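Prephenate dehydratase (Arthrobacter aurescens, PDB 3MWB) binds L-phenylalanine in its ACT domain and probably catalyses the decarboxylating dehydration of prephenate to 3-phenylpyruvate in L-phenylalanine biosynthesis. Local coordinates at residues V204-P209 / F247-D252; T8-G13 / I35-V40. All coordinates share one frame; numbering follows the deposited sequence. Where two conformers were deposited one is given.

Contact 1 (V204-P209 / F247-D252). With PHE (phenylalanine), chain D.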
loop_
_atom_site.group_PDB
_atom_site.type_symbol
_atom_site.label_atom_id
_atom_site.label_comp_id
_atom_site.label_asym_id
_atom_site.label_seq_id
_atom_site.Cartn_x
_atom_site.Cartn_y
_atom_site.Cartn_z
ATOM N N VAL A 204 -3.853 -0.325 -21.513
ATOM C CA VAL A 204 -5.207 -0.496 -20.999
ATOM C C VAL A 204 -5.859 0.843 -20.658
ATOM O O VAL A 204 -5.180 1.840 -20.401
ATOM C CB VAL A 204 -5.257 -1.373 -19.724
ATOM C CG1 VAL A 204 -4.932 -2.796 -20.042
ATOM C CG2 VAL A 204 -4.340 -0.807 -18.599
ATOM N N VAL A 205 -7.189 0.852 -20.646
ATOM C CA VAL A 205 -7.916 2.010 -20.160
ATOM C C VAL A 205 -8.776 1.531 -19.017
ATOM O O VAL A 205 -9.592 0.619 -19.202
ATOM C CB VAL A 205 -8.792 2.668 -21.269
ATOM C CG1 VAL A 205 -9.772 3.716 -20.634
ATOM C CG2 VAL A 205 -7.906 3.300 -22.340
ATOM N N VAL A 206 -8.572 2.109 -17.834
ATOM C CA VAL A 206 -9.263 1.650 -16.619
ATOM C C VAL A 206 -10.195 2.739 -16.092
ATOM O O VAL A 206 -9.737 3.797 -15.634
ATOM C CB VAL A 206 -8.265 1.193 -15.500
ATOM C CG1 VAL A 206 -9.000 0.531 -14.321
ATOM C CG2 VAL A 206 -7.168 0.262 -16.098
ATOM N N PRO A 207 -11.513 2.478 -16.163
ATOM C CA PRO A 207 -12.515 3.360 -15.584
ATOM C C PRO A 207 -12.425 3.308 -14.063
ATOM O O PRO A 207 -12.278 2.232 -13.479
ATOM C CB PRO A 207 -13.847 2.752 -16.058
ATOM C CG PRO A 207 -13.490 1.905 -17.244
ATOM C CD PRO A 207 -12.119 1.370 -16.922
ATOM N N LEU A 208 -12.494 4.467 -13.430
ATOM C CA LEU A 208 -12.569 4.538 -11.986
ATOM C C LEU A 208 -13.996 4.244 -11.513
ATOM O O LEU A 208 -14.933 4.952 -11.891
ATOM C CB LEU A 208 -12.110 5.923 -11.521
ATOM C CG LEU A 208 -11.959 6.179 -10.031
ATOM C CD1 LEU A 208 -10.848 5.327 -9.419
ATOM C CD2 LEU A 208 -11.685 7.636 -9.818
ATOM N N PRO A 209 -14.176 3.212 -10.662
ATOM C CA PRO A 209 -15.522 2.900 -10.176
ATOM C C PRO A 209 -16.005 3.852 -9.091
ATOM O O PRO A 209 -17.192 4.165 -9.040
ATOM C CB PRO A 209 -15.374 1.490 -9.592
ATOM C CG PRO A 209 -14.040 0.984 -10.086
ATOM C CD PRO A 209 -13.192 2.203 -10.236
ATOM N N PHE A 247 -8.271 6.011 -16.437
ATOM C CA PHE A 247 -6.822 6.070 -16.493
ATOM C C PHE A 247 -6.325 5.342 -17.741
ATOM O O PHE A 247 -6.677 4.186 -17.987
ATOM C CB PHE A 247 -6.216 5.481 -15.228
ATOM C CG PHE A 247 -6.794 6.059 -13.969
ATOM C CD1 PHE A 247 -6.418 7.320 -13.546
ATOM C CD2 PHE A 247 -7.730 5.339 -13.216
ATOM C CE1 PHE A 247 -6.968 7.874 -12.366
ATOM C CE2 PHE A 247 -8.265 5.860 -12.025
ATOM C CZ PHE A 247 -7.895 7.146 -11.613
ATOM N N SER A 248 -5.547 6.056 -18.539
ATOM C CA SER A 248 -4.887 5.529 -19.726
ATOM C C SER A 248 -3.461 5.128 -19.332
ATOM O O SER A 248 -2.685 5.942 -18.798
ATOM C CB SER A 248 -4.865 6.611 -20.804
ATOM O OG SER A 248 -4.488 6.109 -22.073
ATOM N N ILE A 249 -3.119 3.867 -19.554
ATOM C CA ILE A 249 -1.904 3.311 -18.946
ATOM C C ILE A 249 -1.136 2.449 -19.949
ATOM O O ILE A 249 -1.733 1.611 -20.646
ATOM C CB ILE A 249 -2.255 2.443 -17.689
ATOM C CG1 ILE A 249 -2.834 3.302 -16.542
ATOM C CG2 ILE A 249 -1.026 1.690 -17.173
ATOM C CD1 ILE A 249 -3.544 2.498 -15.469
ATOM N N ASP A 250 0.182 2.657 -20.028
ATOM C CA ASP A 250 1.069 1.724 -20.760
ATOM C C ASP A 250 1.924 0.987 -19.749
ATOM O O ASP A 250 2.565 1.626 -18.889
ATOM C CB ASP A 250 2.002 2.447 -21.758
ATOM C CG ASP A 250 1.247 3.243 -22.838
ATOM O OD1 ASP A 250 0.069 2.923 -23.153
ATOM O OD2 ASP A 250 1.850 4.192 -23.396
ATOM N N ALA A 251 1.918 -0.349 -19.831
ATOM C CA ALA A 251 2.778 -1.208 -18.999
ATOM C C ALA A 251 3.825 -1.902 -19.847
ATOM O O ALA A 251 3.589 -2.156 -21.051
ATOM C CB ALA A 251 1.929 -2.242 -18.260
ATOM N N ASP A 252 4.983 -2.187 -19.249
ATOM C CA ASP A 252 6.010 -3.056 -19.864
ATOM C C ASP A 252 5.535 -4.492 -19.809
ATOM O O ASP A 252 5.213 -5.007 -18.725
ATOM C CB ASP A 252 7.313 -3.013 -19.079
ATOM C CG ASP A 252 8.042 -1.691 -19.199
ATOM O OD1 ASP A 252 7.613 -0.828 -20.010
ATOM O OD2 ASP A 252 9.074 -1.529 -18.494
HETATM N N PHE D . -9.161 10.509 -6.522
HETATM C CA PHE D . -8.564 9.154 -6.649
HETATM C C PHE D . -7.204 9.024 -5.966
HETATM O O PHE D . -6.708 9.957 -5.343
HETATM C CB PHE D . -8.508 8.708 -8.124
HETATM C CG PHE D . -7.746 9.641 -9.051
HETATM C CD1 PHE D . -6.346 9.652 -9.072
HETATM C CD2 PHE D . -8.434 10.464 -9.943
HETATM C CE1 PHE D . -5.640 10.480 -9.951
HETATM C CE2 PHE D . -7.726 11.303 -10.847
HETATM C CZ PHE D . -6.338 11.317 -10.830
HETATM O OXT PHE D . -6.552 7.971 -6.011
#
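Val204 and Ile249 form one hydrogen-bonded antiparallel pair and Val206 and Phe247 the next, with Val205 opposite Ser248 as the non-hydrogen-bonded pair between them. The axes of strands 204-207 and 247-252 approach to 4.8 Å at 150° between their N-to-C directions. Each hydrogen-bonded pair closes a two-bond ring: Val204 N reaches Ile249 O at 3.0 Å, and Val206 N reaches Phe247 O at 2.8 Å in a nearly straight bond (169° at the hydrogen). The return bonds run from Ile249 N to Val204 O and from Phe247 N to Val206 O. Phe247 O also receives a CA-H...O contact from Val205 CA at 3.3 Å.

These are the two middle strands of the four-stranded antiparallel sheet of the ACT domain. Val204, Val206, Phe247 and Ile249 share the face on which helix 215-224 packs against Val206 and Phe247; Val205 and Ser248 lie on the other, where Ser248 OG bonds to Arg232.

On the helix-bearing face, Val204 CG2 meets Ile249 CB at 4.0 Å, and Val206 CG2 packs on Ile249 CD1. Beyond the paired residues, Leu208 has CG anti to the backbone N (chi1 -173°), which places CG beside the carbonyl carbon. The two methyls that branch from it have different partners. CD1 touches Phe247 CE2 at 3.7 Å, at the ring edge, while CD2 lies 3.8 Å from CB of the bound phenylalanine. The Phe247 ring turns its edge to the ligand as well, with CZ 3.6 Å from the ligand CG. Both residues belong to the phenylalanine pocket, where polar groups of the ligand bond to Asp211, Leu216 and, from the second subunit, Asn229 and Leu230.

Contact 2 (T8-G13 / I35-V40)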
loop_
_atom_site.group_PDB
_atom_site.type_symbol
_atom_site.label_atom_id
_atom_site.label_comp_id
_atom_site.label_asym_id
_atom_site.label_seq_id
_atom_site.Cartn_x
_atom_site.Cartn_y
_atom_site.Cartn_z
ATOM N N THR A 8 -5.632 -0.996 -46.255
ATOM C CA THR A 8 -6.026 0.403 -46.230
ATOM C C THR A 8 -5.702 1.032 -44.880
ATOM O O THR A 8 -6.116 0.534 -43.849
ATOM C CB THR A 8 -7.549 0.555 -46.495
ATOM O OG1 THR A 8 -7.906 -0.134 -47.700
ATOM C CG2 THR A 8 -7.942 2.021 -46.626
ATOM N N TYR A 9 -4.967 2.128 -44.902
ATOM C CA TYR A 9 -4.700 2.881 -43.702
ATOM C C TYR A 9 -5.413 4.204 -43.743
ATOM O O TYR A 9 -5.549 4.811 -44.809
ATOM C CB TYR A 9 -3.209 3.158 -43.585
ATOM C CG TYR A 9 -2.372 1.940 -43.354
ATOM C CD1 TYR A 9 -2.558 1.149 -42.221
ATOM C CD2 TYR A 9 -1.375 1.577 -44.261
ATOM C CE1 TYR A 9 -1.781 0.025 -42.004
ATOM C CE2 TYR A 9 -0.594 0.447 -44.049
ATOM C CZ TYR A 9 -0.802 -0.318 -42.920
ATOM O OH TYR A 9 -0.026 -1.427 -42.699
ATOM N N THR A 10 -5.867 4.652 -42.582
ATOM C CA THR A 10 -6.213 6.031 -42.400
ATOM C C THR A 10 -5.155 6.674 -41.489
ATOM O O THR A 10 -4.356 5.982 -40.863
ATOM C CB THR A 10 -7.620 6.220 -41.813
ATOM O OG1 THR A 10 -7.683 5.656 -40.498
ATOM C CG2 THR A 10 -8.686 5.550 -42.714
ATOM N N PHE A 11 -5.156 7.997 -41.446
ATOM C CA PHE A 11 -4.257 8.760 -40.595
ATOM C C PHE A 11 -4.819 10.149 -40.441
ATOM O O PHE A 11 -5.695 10.570 -41.218
ATOM C CB PHE A 11 -2.829 8.818 -41.155
ATOM C CG PHE A 11 -2.704 9.508 -42.488
ATOM C CD1 PHE A 11 -3.020 8.841 -43.670
ATOM C CD2 PHE A 11 -2.251 10.822 -42.566
ATOM C CE1 PHE A 11 -2.883 9.470 -44.887
ATOM C CE2 PHE A 11 -2.113 11.462 -43.789
ATOM C CZ PHE A 11 -2.431 10.791 -44.950
ATOM N N LEU A 12 -4.319 10.853 -39.429
ATOM C CA LEU A 12 -4.711 12.224 -39.190
ATOM C C LEU A 12 -4.127 13.078 -40.317
ATOM O O LEU A 12 -2.914 13.173 -40.467
ATOM C CB LEU A 12 -4.212 12.702 -37.821
ATOM C CG LEU A 12 -4.626 14.113 -37.377
ATOM C CD1 LEU A 12 -6.148 14.265 -37.261
ATOM C CD2 LEU A 12 -3.965 14.481 -36.047
ATOM N N GLY A 13 -5.006 13.652 -41.128
ATOM C CA GLY A 13 -4.580 14.434 -42.274
ATOM C C GLY A 13 -4.333 15.876 -41.896
ATOM O O GLY A 13 -4.397 16.233 -40.708
ATOM N N ILE A 35 -5.337 6.931 -46.531
ATOM C CA ILE A 35 -6.465 7.857 -46.536
ATOM C C ILE A 35 -6.282 8.932 -45.461
ATOM O O ILE A 35 -6.261 8.608 -44.268
ATOM C CB ILE A 35 -7.787 7.113 -46.257
ATOM C CG1 ILE A 35 -7.980 5.946 -47.233
ATOM C CG2 ILE A 35 -8.974 8.077 -46.291
ATOM C CD1 ILE A 35 -7.943 6.363 -48.665
ATOM N N PRO A 36 -6.153 10.208 -45.869
ATOM C CA PRO A 36 -6.086 11.244 -44.829
ATOM C C PRO A 36 -7.467 11.552 -44.272
ATOM O O PRO A 36 -8.443 11.594 -45.024
ATOM C CB PRO A 36 -5.560 12.469 -45.580
ATOM C CG PRO A 36 -6.014 12.261 -46.985
ATOM C CD PRO A 36 -5.985 10.773 -47.225
ATOM N N CYS A 37 -7.552 11.745 -42.964
ATOM C CA CYS A 37 -8.838 12.029 -42.345
ATOM C C CYS A 37 -8.751 13.342 -41.605
ATOM O O CYS A 37 -7.689 13.710 -41.123
ATOM C CB CYS A 37 -9.265 10.906 -41.404
ATOM S SG CYS A 37 -9.574 9.367 -42.253
ATOM N N THR A 38 -9.890 14.027 -41.535
ATOM C CA THR A 38 -10.027 15.341 -40.906
ATOM C C THR A 38 -9.517 15.353 -39.467
ATOM O O THR A 38 -8.820 16.280 -39.055
ATOM C CB THR A 38 -11.519 15.767 -40.863
ATOM O OG1 THR A 38 -12.032 15.893 -42.194
ATOM C CG2 THR A 38 -11.670 17.089 -40.157
ATOM N N ASN A 39 -9.914 14.345 -38.693
ATOM C CA ASN A 39 -9.524 14.272 -37.288
ATOM C C ASN A 39 -9.275 12.848 -36.827
ATOM O O ASN A 39 -9.496 11.888 -37.576
ATOM C CB ASN A 39 -10.528 15.035 -36.381
ATOM C CG ASN A 39 -11.949 14.546 -36.526
ATOM O OD1 ASN A 39 -12.193 13.364 -36.728
ATOM N ND2 ASN A 39 -12.910 15.467 -36.414
ATOM N N VAL A 40 -8.769 12.713 -35.602
ATOM C CA VAL A 40 -8.533 11.403 -35.035
ATOM C C VAL A 40 -9.792 10.527 -34.986
ATOM O O VAL A 40 -9.711 9.338 -35.321
ATOM C CB VAL A 40 -7.820 11.499 -33.644
ATOM C CG1 VAL A 40 -8.020 10.234 -32.835
ATOM C CG2 VAL A 40 -6.335 11.791 -33.868
HETATM O O HOH W 1 -6.558 17.411 -39.803
#
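Tyr9 O accepts a hydrogen bond from Ile35 N at 2.7 Å, the first of four backbone bonds that alternate between the two segments. Phe11 uses both its polar backbone atoms: its N donates to Ile35 O through a bent bond (136° at the hydrogen), and its O takes Cys37 N at 2.8 Å. Gly13 N then donates to Cys37 O at 2.7 Å, carrying the ladder one step past strand 8-12. One water donates to both Gly13 O and Thr38 O, bridging the two segments just beyond the last direct bond.

Strands 8-12 and 35-37 run parallel, with 32° between their directions, as the two strands of a beta-alpha-beta unit whose connection contains helix 18-23. On its other side strand 8-12 pairs with strand 54-60, on which Thr10 and Phe11 also pack.

Phe11 CG sits between the backbone N and the carbonyl carbon (chi1 63°), and its ring lies beside Pro36, pointing the same way. Pro36 CA stands over one face, 3.9 Å from the ring centroid in a CH-pi contact, while Pro36 CB meets Phe11 CZ at 3.6 Å. An alanine here would probably open a gap beside Pro36 and leave Glu20 and Leu23 of helix 18-23 without the ring they pack on.

On the face that carries Thr10 and Ile35, Cys37 SG touches Thr10 CB at 3.7 Å, and Thr10 OG1 bonds to Ala43 O. Leu12 CD1 packs on Asn39 CA at 3.4 Å, where Asn39 N-caps helix 40-48 through OD1 and Thr42 N.

Overall arrangement
Contact 2 closes before contact 1 opens along the chain, and the two belong to different parts of the protein: 8-13 with 35-40 to the prephenate dehydratase part, 204-209 with 247-252 to the ACT domain. Their centres are 25 Å apart and their nearest atoms about 12 Å apart, so they do not touch. Nor do they share a sheet. Contact 2 joins strand 33-37, outermost within this chain, to its neighbour 8-12 in a mixed sheet; contact 1 pairs the two inner strands of an antiparallel one. The phenylalanine-binding ACT domain is thus built on a sheet of its own, consistent with feedback control by the end product, as in other enzymes of this family.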